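Long-range contacts in superantigen-like protein SSL8 (Staphylococcus aureus, PDB 3R2T), which is of unknown function but belongs to the staphylococcal and streptococcal toxin family, whose superantigen-like members are secreted and probably act on host immune defences: residues A[71-81]-A[111-122]; A[204-214]-A[239-249]. All blocks are in the same frame, centred on the assembly; numbering follows the deposited sequence. Where two conformers were deposited one is given.

Interaction 1: A[71-81]-A[111-122]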
loop_
_atom_site.group_PDB
_atom_site.type_symbol
_atom_site.label_atom_id
_atom_site.label_comp_id
_atom_site.label_asym_id
_atom_site.label_seq_id
_atom_site.Cartn_x
_atom_site.Cartn_y
_atom_site.Cartn_z
ATOM N N SER A 71 -8.763 -12.169 10.380
ATOM C CA SER A 71 -7.347 -12.512 10.334
ATOM C C SER A 71 -7.314 -13.889 9.706
ATOM O O SER A 71 -8.345 -14.551 9.641
ATOM C CB SER A 71 -6.690 -12.531 11.720
ATOM O OG SER A 71 -7.266 -13.511 12.558
ATOM N N TYR A 72 -6.145 -14.329 9.256
ATOM C CA TYR A 72 -6.022 -15.625 8.601
ATOM C C TYR A 72 -4.690 -16.265 8.913
ATOM O O TYR A 72 -3.681 -15.580 8.950
ATOM C CB TYR A 72 -6.101 -15.439 7.082
ATOM C CG TYR A 72 -7.342 -14.706 6.582
ATOM C CD1 TYR A 72 -8.423 -15.395 6.050
ATOM C CD2 TYR A 72 -7.418 -13.319 6.633
ATOM C CE1 TYR A 72 -9.567 -14.704 5.582
ATOM C CE2 TYR A 72 -8.538 -12.632 6.168
ATOM C CZ TYR A 72 -9.601 -13.321 5.655
ATOM O OH TYR A 72 -10.694 -12.611 5.211
ATOM N N GLU A 73 -4.687 -17.575 9.111
ATOM C CA GLU A 73 -3.471 -18.326 9.380
ATOM C C GLU A 73 -3.217 -19.304 8.236
ATOM O O GLU A 73 -3.959 -20.252 8.043
ATOM C CB GLU A 73 -3.581 -19.090 10.693
ATOM C CG GLU A 73 -3.729 -18.202 11.918
ATOM C CD GLU A 73 -3.957 -18.997 13.178
ATOM O OE1 GLU A 73 -3.536 -20.176 13.231
ATOM O OE2 GLU A 73 -4.564 -18.443 14.119
ATOM N N LEU A 74 -2.147 -19.057 7.495
ATOM C CA LEU A 74 -1.772 -19.872 6.360
ATOM C C LEU A 74 -0.543 -20.671 6.768
ATOM O O LEU A 74 0.327 -20.153 7.470
ATOM C CB LEU A 74 -1.507 -18.942 5.195
ATOM C CG LEU A 74 -2.737 -18.008 5.125
ATOM C CD1 LEU A 74 -2.487 -16.738 4.365
ATOM C CD2 LEU A 74 -3.960 -18.772 4.617
ATOM N N THR A 75 -0.468 -21.929 6.349
ATOM C CA THR A 75 0.638 -22.776 6.768
ATOM C C THR A 75 1.308 -23.535 5.632
ATOM O O THR A 75 0.665 -23.880 4.648
ATOM C CB THR A 75 0.147 -23.797 7.821
ATOM O OG1 THR A 75 -0.553 -23.102 8.870
ATOM C CG2 THR A 75 1.312 -24.571 8.424
ATOM N N ASN A 76 2.610 -23.793 5.811
ATOM C CA ASN A 76 3.439 -24.522 4.859
ATOM C C ASN A 76 3.242 -24.016 3.442
ATOM O O ASN A 76 2.974 -24.790 2.519
ATOM C CB ASN A 76 3.170 -26.034 4.943
ATOM C CG ASN A 76 4.207 -26.868 4.160
ATOM O OD1 ASN A 76 5.328 -26.423 3.914
ATOM N ND2 ASN A 76 3.825 -28.071 3.777
ATOM N N VAL A 77 3.374 -22.701 3.290
ATOM C CA VAL A 77 3.229 -22.026 2.008
ATOM C C VAL A 77 4.578 -21.883 1.324
ATOM O O VAL A 77 5.622 -21.766 1.981
ATOM C CB VAL A 77 2.633 -20.589 2.160
ATOM C CG1 VAL A 77 1.221 -20.647 2.658
ATOM C CG2 VAL A 77 3.490 -19.754 3.079
ATOM N N SER A 78 4.534 -21.881 -0.002
ATOM C CA SER A 78 5.718 -21.741 -0.835
ATOM C C SER A 78 5.593 -20.426 -1.584
ATOM O O SER A 78 4.519 -20.097 -2.100
ATOM C CB SER A 78 5.810 -22.880 -1.865
ATOM O OG SER A 78 5.792 -24.163 -1.251
ATOM N N GLY A 79 6.679 -19.674 -1.664
ATOM C CA GLY A 79 6.625 -18.405 -2.376
ATOM C C GLY A 79 7.960 -17.822 -2.762
ATOM O O GLY A 79 9.026 -18.282 -2.326
ATOM N N GLN A 80 7.867 -16.791 -3.594
ATOM C CA GLN A 80 9.012 -16.051 -4.097
ATOM C C GLN A 80 8.583 -14.599 -4.216
ATOM O O GLN A 80 7.479 -14.312 -4.691
ATOM C CB GLN A 80 9.449 -16.599 -5.463
ATOM C CG GLN A 80 10.603 -15.841 -6.121
ATOM C CD GLN A 80 11.064 -16.469 -7.430
ATOM O OE1 GLN A 80 10.689 -17.593 -7.757
ATOM N NE2 GLN A 80 11.889 -15.745 -8.177
ATOM N N SER A 81 9.439 -13.682 -3.777
ATOM C CA SER A 81 9.112 -12.259 -3.834
ATOM C C SER A 81 9.171 -11.720 -5.265
ATOM O O SER A 81 9.964 -12.173 -6.083
ATOM C CB SER A 81 10.041 -11.447 -2.932
ATOM O OG SER A 81 11.392 -11.574 -3.333
ATOM N N TYR A 111 13.066 -13.270 0.353
ATOM C CA TYR A 111 12.522 -14.399 -0.402
ATOM C C TYR A 111 12.641 -14.192 -1.908
ATOM O O TYR A 111 11.668 -14.341 -2.654
ATOM C CB TYR A 111 11.075 -14.640 0.011
ATOM C CG TYR A 111 10.917 -14.744 1.512
ATOM C CD1 TYR A 111 11.541 -15.761 2.225
ATOM C CD2 TYR A 111 10.124 -13.844 2.213
ATOM C CE1 TYR A 111 11.401 -15.864 3.599
ATOM C CE2 TYR A 111 9.975 -13.942 3.581
ATOM C CZ TYR A 111 10.618 -14.952 4.268
ATOM O OH TYR A 111 10.469 -15.053 5.624
ATOM N N LYS A 112 13.851 -13.855 -2.342
ATOM C CA LYS A 112 14.116 -13.571 -3.751
ATOM C C LYS A 112 14.033 -14.861 -4.566
ATOM O O LYS A 112 13.607 -14.849 -5.720
ATOM C CB LYS A 112 15.465 -12.869 -3.924
ATOM C CG LYS A 112 15.534 -11.484 -3.255
ATOM C CD LYS A 112 14.500 -10.499 -3.850
ATOM C CE LYS A 112 14.541 -9.109 -3.192
ATOM N NZ LYS A 112 15.823 -8.392 -3.367
ATOM N N GLU A 113 14.450 -15.963 -3.954
ATOM C CA GLU A 113 14.337 -17.269 -4.570
ATOM C C GLU A 113 13.147 -17.989 -3.913
ATOM O O GLU A 113 12.788 -17.683 -2.780
ATOM C CB GLU A 113 15.626 -18.099 -4.406
ATOM C CG GLU A 113 16.837 -17.662 -5.269
ATOM C CD GLU A 113 17.414 -16.302 -4.890
ATOM O OE1 GLU A 113 17.156 -15.840 -3.751
ATOM O OE2 GLU A 113 18.139 -15.707 -5.729
ATOM N N LYS A 114 12.552 -18.933 -4.646
ATOM C CA LYS A 114 11.409 -19.746 -4.189
ATOM C C LYS A 114 11.766 -20.364 -2.833
ATOM O O LYS A 114 12.767 -21.060 -2.705
ATOM C CB LYS A 114 11.104 -20.837 -5.228
ATOM C CG LYS A 114 9.744 -21.556 -5.132
ATOM C CD LYS A 114 9.607 -22.535 -6.327
ATOM C CE LYS A 114 8.177 -23.036 -6.585
ATOM N NZ LYS A 114 7.578 -23.839 -5.490
ATOM N N THR A 115 10.933 -20.091 -1.835
ATOM C CA THR A 115 11.147 -20.544 -0.464
ATOM C C THR A 115 9.984 -21.411 -0.031
ATOM O O THR A 115 8.829 -21.047 -0.256
ATOM C CB THR A 115 11.234 -19.308 0.484
ATOM O OG1 THR A 115 12.170 -18.363 -0.053
ATOM C CG2 THR A 115 11.662 -19.718 1.909
ATOM N N HIS A 116 10.288 -22.554 0.587
ATOM C CA HIS A 116 9.255 -23.493 1.066
ATOM C C HIS A 116 9.140 -23.474 2.582
ATOM O O HIS A 116 10.008 -22.969 3.273
ATOM C CB HIS A 116 9.573 -24.939 0.666
ATOM C CG HIS A 116 9.662 -25.172 -0.806
ATOM N ND1 HIS A 116 8.554 -25.175 -1.626
ATOM C CD2 HIS A 116 10.716 -25.472 -1.596
ATOM C CE1 HIS A 116 8.929 -25.425 -2.866
ATOM N NE2 HIS A 116 10.237 -25.617 -2.875
ATOM N N GLY A 117 8.052 -24.044 3.085
ATOM C CA GLY A 117 7.826 -24.163 4.511
ATOM C C GLY A 117 7.535 -22.893 5.269
ATOM O O GLY A 117 7.986 -22.734 6.384
ATOM N N LEU A 118 6.760 -21.994 4.693
ATOM C CA LEU A 118 6.461 -20.756 5.395
ATOM C C LEU A 118 5.070 -20.730 6.022
ATOM O O LEU A 118 4.169 -21.408 5.558
ATOM C CB LEU A 118 6.563 -19.584 4.440
ATOM C CG LEU A 118 7.885 -19.260 3.774
ATOM C CD1 LEU A 118 7.651 -18.204 2.681
ATOM C CD2 LEU A 118 8.891 -18.792 4.810
ATOM N N ASP A 119 4.927 -19.965 7.107
ATOM C CA ASP A 119 3.621 -19.724 7.756
ATOM C C ASP A 119 3.384 -18.237 7.573
ATOM O O ASP A 119 4.328 -17.446 7.499
ATOM C CB ASP A 119 3.583 -20.092 9.245
ATOM C CG ASP A 119 3.530 -21.605 9.489
ATOM O OD1 ASP A 119 3.436 -22.381 8.512
ATOM O OD2 ASP A 119 3.561 -22.019 10.668
ATOM N N VAL A 120 2.125 -17.851 7.479
ATOM C CA VAL A 120 1.805 -16.469 7.263
ATOM C C VAL A 120 0.580 -16.099 8.039
ATOM O O VAL A 120 -0.451 -16.781 7.939
ATOM C CB VAL A 120 1.517 -16.200 5.766
ATOM C CG1 VAL A 120 1.060 -14.761 5.544
ATOM C CG2 VAL A 120 2.743 -16.538 4.894
ATOM N N PHE A 121 0.703 -15.041 8.848
ATOM C CA PHE A 121 -0.419 -14.524 9.580
ATOM C C PHE A 121 -0.775 -13.287 8.788
ATOM O O PHE A 121 0.050 -12.419 8.614
ATOM C CB PHE A 121 -0.061 -14.188 11.025
ATOM C CG PHE A 121 -1.239 -13.698 11.821
ATOM C CD1 PHE A 121 -2.169 -14.601 12.329
ATOM C CD2 PHE A 121 -1.433 -12.344 12.043
ATOM C CE1 PHE A 121 -3.278 -14.151 13.051
ATOM C CE2 PHE A 121 -2.532 -11.892 12.754
ATOM C CZ PHE A 121 -3.461 -12.793 13.252
ATOM N N ALA A 122 -1.998 -13.224 8.290
ATOM C CA ALA A 122 -2.440 -12.122 7.441
ATOM C C ALA A 122 -3.660 -11.405 7.978
ATOM O O ALA A 122 -4.563 -12.028 8.534
ATOM C CB ALA A 122 -2.740 -12.655 6.023
HETATM O O HOH W 1 5.742 -24.936 1.291
#

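Interaction 2: A[204-214]-A[239-249]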
loop_
_atom_site.group_PDB
_atom_site.type_symbol
_atom_site.label_atom_id
_atom_site.label_comp_id
_atom_site.label_asym_id
_atom_site.label_seq_id
_atom_site.Cartn_x
_atom_site.Cartn_y
_atom_site.Cartn_z
ATOM N N ALA A 204 -11.253 1.135 27.918
ATOM C CA ALA A 204 -9.801 1.113 27.899
ATOM C C ALA A 204 -9.498 1.767 26.574
ATOM O O ALA A 204 -10.160 1.479 25.581
ATOM C CB ALA A 204 -9.271 -0.307 27.942
ATOM N N ASP A 205 -8.500 2.638 26.551
ATOM C CA ASP A 205 -8.179 3.392 25.346
ATOM C C ASP A 205 -6.673 3.457 25.063
ATOM O O ASP A 205 -6.232 3.452 23.913
ATOM C CB ASP A 205 -8.715 4.806 25.580
ATOM C CG ASP A 205 -8.881 5.600 24.313
ATOM O OD1 ASP A 205 -9.626 6.611 24.362
ATOM O OD2 ASP A 205 -8.309 5.210 23.272
ATOM N N LYS A 206 -5.891 3.543 26.125
ATOM C CA LYS A 206 -4.465 3.657 26.024
ATOM C C LYS A 206 -3.863 2.507 26.809
ATOM O O LYS A 206 -4.577 1.769 27.476
ATOM C CB LYS A 206 -4.025 4.995 26.624
ATOM C CG LYS A 206 -4.665 6.215 25.956
ATOM C CD LYS A 206 -4.211 7.542 26.546
ATOM C CE LYS A 206 -4.822 8.697 25.746
ATOM N NZ LYS A 206 -4.454 10.056 26.263
ATOM N N GLY A 207 -2.553 2.364 26.734
ATOM C CA GLY A 207 -1.867 1.300 27.439
ATOM C C GLY A 207 -0.743 0.686 26.628
ATOM O O GLY A 207 -0.258 1.268 25.656
ATOM N N ARG A 208 -0.326 -0.499 27.037
ATOM C CA ARG A 208 0.755 -1.197 26.362
ATOM C C ARG A 208 0.730 -2.690 26.596
ATOM O O ARG A 208 0.133 -3.171 27.559
ATOM C CB ARG A 208 2.109 -0.695 26.868
ATOM C CG ARG A 208 2.299 -0.870 28.375
ATOM C CD ARG A 208 3.750 -0.606 28.804
ATOM N NE ARG A 208 3.926 -0.633 30.259
ATOM C CZ ARG A 208 5.106 -0.640 30.887
ATOM N NH1 ARG A 208 6.253 -0.669 30.199
ATOM N NH2 ARG A 208 5.143 -0.645 32.217
ATOM N N ILE A 209 1.415 -3.400 25.701
ATOM C CA ILE A 209 1.592 -4.827 25.787
ATOM C C ILE A 209 3.087 -4.982 25.911
ATOM O O ILE A 209 3.827 -4.388 25.124
ATOM C CB ILE A 209 1.161 -5.560 24.500
ATOM C CG1 ILE A 209 -0.276 -5.227 24.118
ATOM C CG2 ILE A 209 1.384 -7.101 24.634
ATOM C CD1 ILE A 209 -0.641 -5.746 22.731
ATOM N N VAL A 210 3.531 -5.769 26.890
ATOM C CA VAL A 210 4.952 -6.020 27.090
ATOM C C VAL A 210 5.198 -7.518 27.053
ATOM O O VAL A 210 4.626 -8.270 27.850
ATOM C CB VAL A 210 5.447 -5.493 28.447
ATOM C CG1 VAL A 210 6.922 -5.882 28.685
ATOM C CG2 VAL A 210 5.284 -4.010 28.524
ATOM N N ILE A 211 6.054 -7.949 26.133
ATOM C CA ILE A 211 6.405 -9.357 26.002
ATOM C C ILE A 211 7.777 -9.513 26.652
ATOM O O ILE A 211 8.751 -8.924 26.195
ATOM C CB ILE A 211 6.433 -9.784 24.522
ATOM C CG1 ILE A 211 5.042 -9.577 23.888
ATOM C CG2 ILE A 211 6.873 -11.252 24.372
ATOM C CD1 ILE A 211 5.022 -9.656 22.360
ATOM N N ASN A 212 7.850 -10.274 27.736
ATOM C CA ASN A 212 9.107 -10.482 28.440
ATOM C C ASN A 212 9.728 -11.811 28.037
ATOM O O ASN A 212 9.042 -12.823 28.045
ATOM C CB ASN A 212 8.870 -10.422 29.958
ATOM C CG ASN A 212 8.552 -9.020 30.441
ATOM O OD1 ASN A 212 9.331 -8.098 30.225
ATOM N ND2 ASN A 212 7.418 -8.857 31.123
ATOM N N MET A 213 11.015 -11.787 27.681
ATOM C CA MET A 213 11.761 -12.973 27.242
ATOM C C MET A 213 12.603 -13.540 28.385
ATOM O O MET A 213 12.890 -12.846 29.340
ATOM C CB MET A 213 12.680 -12.594 26.086
ATOM C CG MET A 213 11.988 -11.812 24.947
ATOM S SD MET A 213 10.603 -12.705 24.223
ATOM C CE MET A 213 11.510 -14.118 23.549
ATOM N N LYS A 214 12.993 -14.803 28.284
ATOM C CA LYS A 214 13.788 -15.438 29.330
ATOM C C LYS A 214 15.140 -14.779 29.514
ATOM O O LYS A 214 15.638 -14.766 30.602
ATOM C CB LYS A 214 13.925 -16.952 29.113
ATOM C CG LYS A 214 12.589 -17.680 29.263
ATOM C CD LYS A 214 12.709 -19.173 29.054
ATOM C CE LYS A 214 11.344 -19.850 29.155
ATOM N NZ LYS A 214 11.434 -21.299 28.739
ATOM N N GLU A 239 9.386 -20.357 22.589
ATOM C CA GLU A 239 9.903 -21.074 23.747
ATOM C C GLU A 239 10.612 -20.107 24.713
ATOM O O GLU A 239 10.659 -20.332 25.920
ATOM C CB GLU A 239 10.836 -22.190 23.286
ATOM C CG GLU A 239 11.374 -23.089 24.394
ATOM C CD GLU A 239 12.572 -22.520 25.105
ATOM O OE1 GLU A 239 13.433 -21.917 24.418
ATOM O OE2 GLU A 239 12.676 -22.713 26.341
ATOM N N GLN A 240 11.122 -19.007 24.177
ATOM C CA GLN A 240 11.852 -18.050 24.987
ATOM C C GLN A 240 11.012 -16.951 25.611
ATOM O O GLN A 240 11.558 -16.091 26.267
ATOM C CB GLN A 240 13.009 -17.471 24.175
ATOM C CG GLN A 240 14.150 -18.508 23.931
ATOM C CD GLN A 240 14.899 -18.846 25.195
ATOM O OE1 GLN A 240 15.355 -17.959 25.893
ATOM N NE2 GLN A 240 15.054 -20.134 25.484
ATOM N N ILE A 241 9.694 -16.964 25.405
ATOM C CA ILE A 241 8.823 -15.949 26.014
ATOM C C ILE A 241 8.563 -16.362 27.452
ATOM O O ILE A 241 8.052 -17.449 27.686
ATOM C CB ILE A 241 7.469 -15.843 25.301
ATOM C CG1 ILE A 241 7.655 -15.321 23.874
ATOM C CG2 ILE A 241 6.527 -14.950 26.078
ATOM C CD1 ILE A 241 6.359 -15.303 23.061
ATOM N N LYS A 242 8.942 -15.512 28.413
ATOM C CA LYS A 242 8.713 -15.795 29.828
ATOM C C LYS A 242 7.270 -15.474 30.241
ATOM O O LYS A 242 6.636 -16.234 30.953
ATOM C CB LYS A 242 9.644 -14.968 30.697
ATOM C CG LYS A 242 9.644 -15.420 32.178
ATOM C CD LYS A 242 10.690 -14.656 32.995
ATOM C CE LYS A 242 10.971 -15.349 34.347
ATOM N NZ LYS A 242 12.047 -14.649 35.131
ATOM N N ASN A 243 6.783 -14.317 29.837
ATOM C CA ASN A 243 5.408 -13.908 30.153
ATOM C C ASN A 243 5.015 -12.725 29.298
ATOM O O ASN A 243 5.850 -12.154 28.576
ATOM C CB ASN A 243 5.224 -13.603 31.662
ATOM C CG ASN A 243 6.128 -12.488 32.152
ATOM O OD1 ASN A 243 6.036 -11.354 31.696
ATOM N ND2 ASN A 243 7.007 -12.809 33.099
ATOM N N ILE A 244 3.747 -12.364 29.359
ATOM C CA ILE A 244 3.239 -11.233 28.601
ATOM C C ILE A 244 2.373 -10.441 29.566
ATOM O O ILE A 244 1.546 -11.020 30.276
ATOM C CB ILE A 244 2.409 -11.710 27.418
ATOM C CG1 ILE A 244 3.249 -12.670 26.536
ATOM C CG2 ILE A 244 1.869 -10.515 26.609
ATOM C CD1 ILE A 244 2.464 -13.411 25.497
ATOM N N GLU A 245 2.568 -9.130 29.611
ATOM C CA GLU A 245 1.818 -8.290 30.501
ATOM C C GLU A 245 1.179 -7.120 29.755
ATOM O O GLU A 245 1.813 -6.458 28.923
ATOM C CB GLU A 245 2.718 -7.765 31.629
ATOM C CG GLU A 245 2.014 -6.785 32.561
ATOM C CD GLU A 245 2.867 -6.381 33.778
ATOM O OE1 GLU A 245 2.718 -5.240 34.265
ATOM O OE2 GLU A 245 3.698 -7.197 34.228
ATOM N N VAL A 246 -0.087 -6.890 30.038
ATOM C CA VAL A 246 -0.809 -5.783 29.451
ATOM C C VAL A 246 -1.188 -4.809 30.558
ATOM O O VAL A 246 -1.659 -5.239 31.619
ATOM C CB VAL A 246 -2.098 -6.288 28.759
ATOM C CG1 VAL A 246 -2.963 -5.130 28.307
ATOM C CG2 VAL A 246 -1.753 -7.206 27.601
ATOM N N ASN A 247 -0.945 -3.518 30.331
ATOM C CA ASN A 247 -1.351 -2.471 31.263
ATOM C C ASN A 247 -2.346 -1.553 30.553
ATOM O O ASN A 247 -2.010 -0.898 29.565
ATOM C CB ASN A 247 -0.152 -1.714 31.825
ATOM C CG ASN A 247 0.488 -2.449 32.988
ATOM O OD1 ASN A 247 0.004 -2.363 34.113
ATOM N ND2 ASN A 247 1.577 -3.159 32.732
ATOM N N LEU A 248 -3.580 -1.546 31.040
ATOM C CA LEU A 248 -4.635 -0.728 30.463
ATOM C C LEU A 248 -4.795 0.579 31.220
ATOM O O LEU A 248 -4.624 0.621 32.446
ATOM C CB LEU A 248 -5.966 -1.478 30.512
ATOM C CG LEU A 248 -6.030 -2.826 29.801
ATOM C CD1 LEU A 248 -7.388 -3.485 30.049
ATOM C CD2 LEU A 248 -5.764 -2.662 28.309
ATOM N N LYS A 249 -5.127 1.641 30.490
ATOM C CA LYS A 249 -5.371 2.947 31.109
ATOM C C LYS A 249 -6.357 3.809 30.302
ATOM O O LYS A 249 -6.685 3.503 29.142
ATOM C CB LYS A 249 -4.049 3.677 31.391
ATOM C CG LYS A 249 -3.135 3.881 30.188
ATOM C CD LYS A 249 -1.720 4.383 30.584
ATOM C CE LYS A 249 -1.717 5.769 31.269
ATOM N NZ LYS A 249 -2.259 5.787 32.663
ATOM O OXT LYS A 249 -6.884 4.823 30.813
HETATM O O HOH W 2 6.281 -6.660 32.332
#

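Interaction 1: A[71-81]-A[111-122]
Tyr72 and Leu74 pair with Ala122 and Val120 as hydrogen-bonded antiparallel partners, in the small OB-fold domain of the superantigen-like proteins. Both chains turn a corner, at Asn76 and at Gly117, and the ladder follows them round through a G1 bulge: Asn76 and Val77 both face Leu118. Gly117, lacking a CB, takes its positive phi (70°) at little cost. Beyond the corner Val77 N reaches Leu118 O at 2.7 Å, on a lone pair, and Gly79 exchanges two bonds with Thr115.

The apolar side chains line the inner face. With Val77 CG1 opposite the carbonyl carbon (chi1 -66°), CG2 falls between N and C and presses tightly on Leu118 CB at 3.4 Å; it also meets Val120 CG2 at 3.8 Å. Phe99, Val101 and Phe92 of neighbouring strands cover Leu74 and Val120, as befits branched residues in a barrel core. On the other face Glu73 CG lies at the edge of the Phe121 ring, while its carboxylate pairs with Lys188.

Polar side chains hold the bend. Asp119 OD1 accepts Asn76 N at 3.2 Å; its OD2 is bridged to Lys177. A water joins Asn76 OD1, Gly117 N and Ser78 OG. Ser78 OG and His116 ND1 share a 3.0 Å hydrogen bond, the oxygen in plane at the ring edge.

Interaction 2: A[204-214]-A[239-249]
Asn212 and Asn243 face each other as a hydrogen-bonded antiparallel pair, and their side chains add a bond of their own. Asn212 ND2 gives a nearly straight bond (166°) to Asn243 OD1 at 2.9 Å, in the plane of the Asn212 amide, although the two amides are turned 76° apart. Asn243 carries CG between its backbone N and carbonyl carbon (chi1 60°), which brings OD1 over to its partner. A water accepts from Asn212 ND2 and donates weakly to Glu245 OE2.

On the opposite face the contacts are apolar and run diagonally between neighbouring pairs. Ile209 and Ile244 lie side by side, CG2 to CG2 4.0 Å, and the side chains of Ile211 and Ile241 cross obliquely, CG2 against CG2 at 4.1 Å; branched side chains suit a strand whose face is buried.

Classic bulges interrupt both ends. Lys242 and Asn243 both bond Asn212 O, and Asp205 and Lys206 both bond Lys249 O of the C-terminal carboxylate. Gly207, with its positive phi, brings its CA within 3.1 Å of Asn247 O. Beyond the first bulge, the extended Lys214 chain brings NZ to Glu239 OE2 at 3.0 Å, a salt bridge in which NZ approaches from above the carboxylate plane, and to Glu239 O at 3.1 Å. Glu239 OE1 is held in turn by Gln240 NE2 at 2.6 Å.

Farther out, Arg208 pairs with Glu220 on strand 218-222, and strand 156-160 runs parallel to 241-248 on its other side. Helix 182-197 packs Ile189 on Ile209 and Ile244, and Leu182 and Leu185 on Ile211: a helix lying across a mixed sheet, the beta-grasp fold of the toxin family's C-terminal domain.

The two contacts lie in series along the chain and in separate domains: interaction 1 in the OB-fold domain, interaction 2 in the beta-grasp domain. Their centres are 27 Å apart, on opposite sides of the chain's centre, and their nearest atoms stay about 12 Å from each other. Both are antiparallel ladders, but one bends round a corner in a curled sheet whereas the other runs through the middle of a five-stranded sheet. Helix 182-197 connects them indirectly: its Lys188 pairs with Glu73 of interaction 1, while the adjacent Ile189 packs on Ile209 and Ile244 of interaction 2. Neither contact includes a bound ligand.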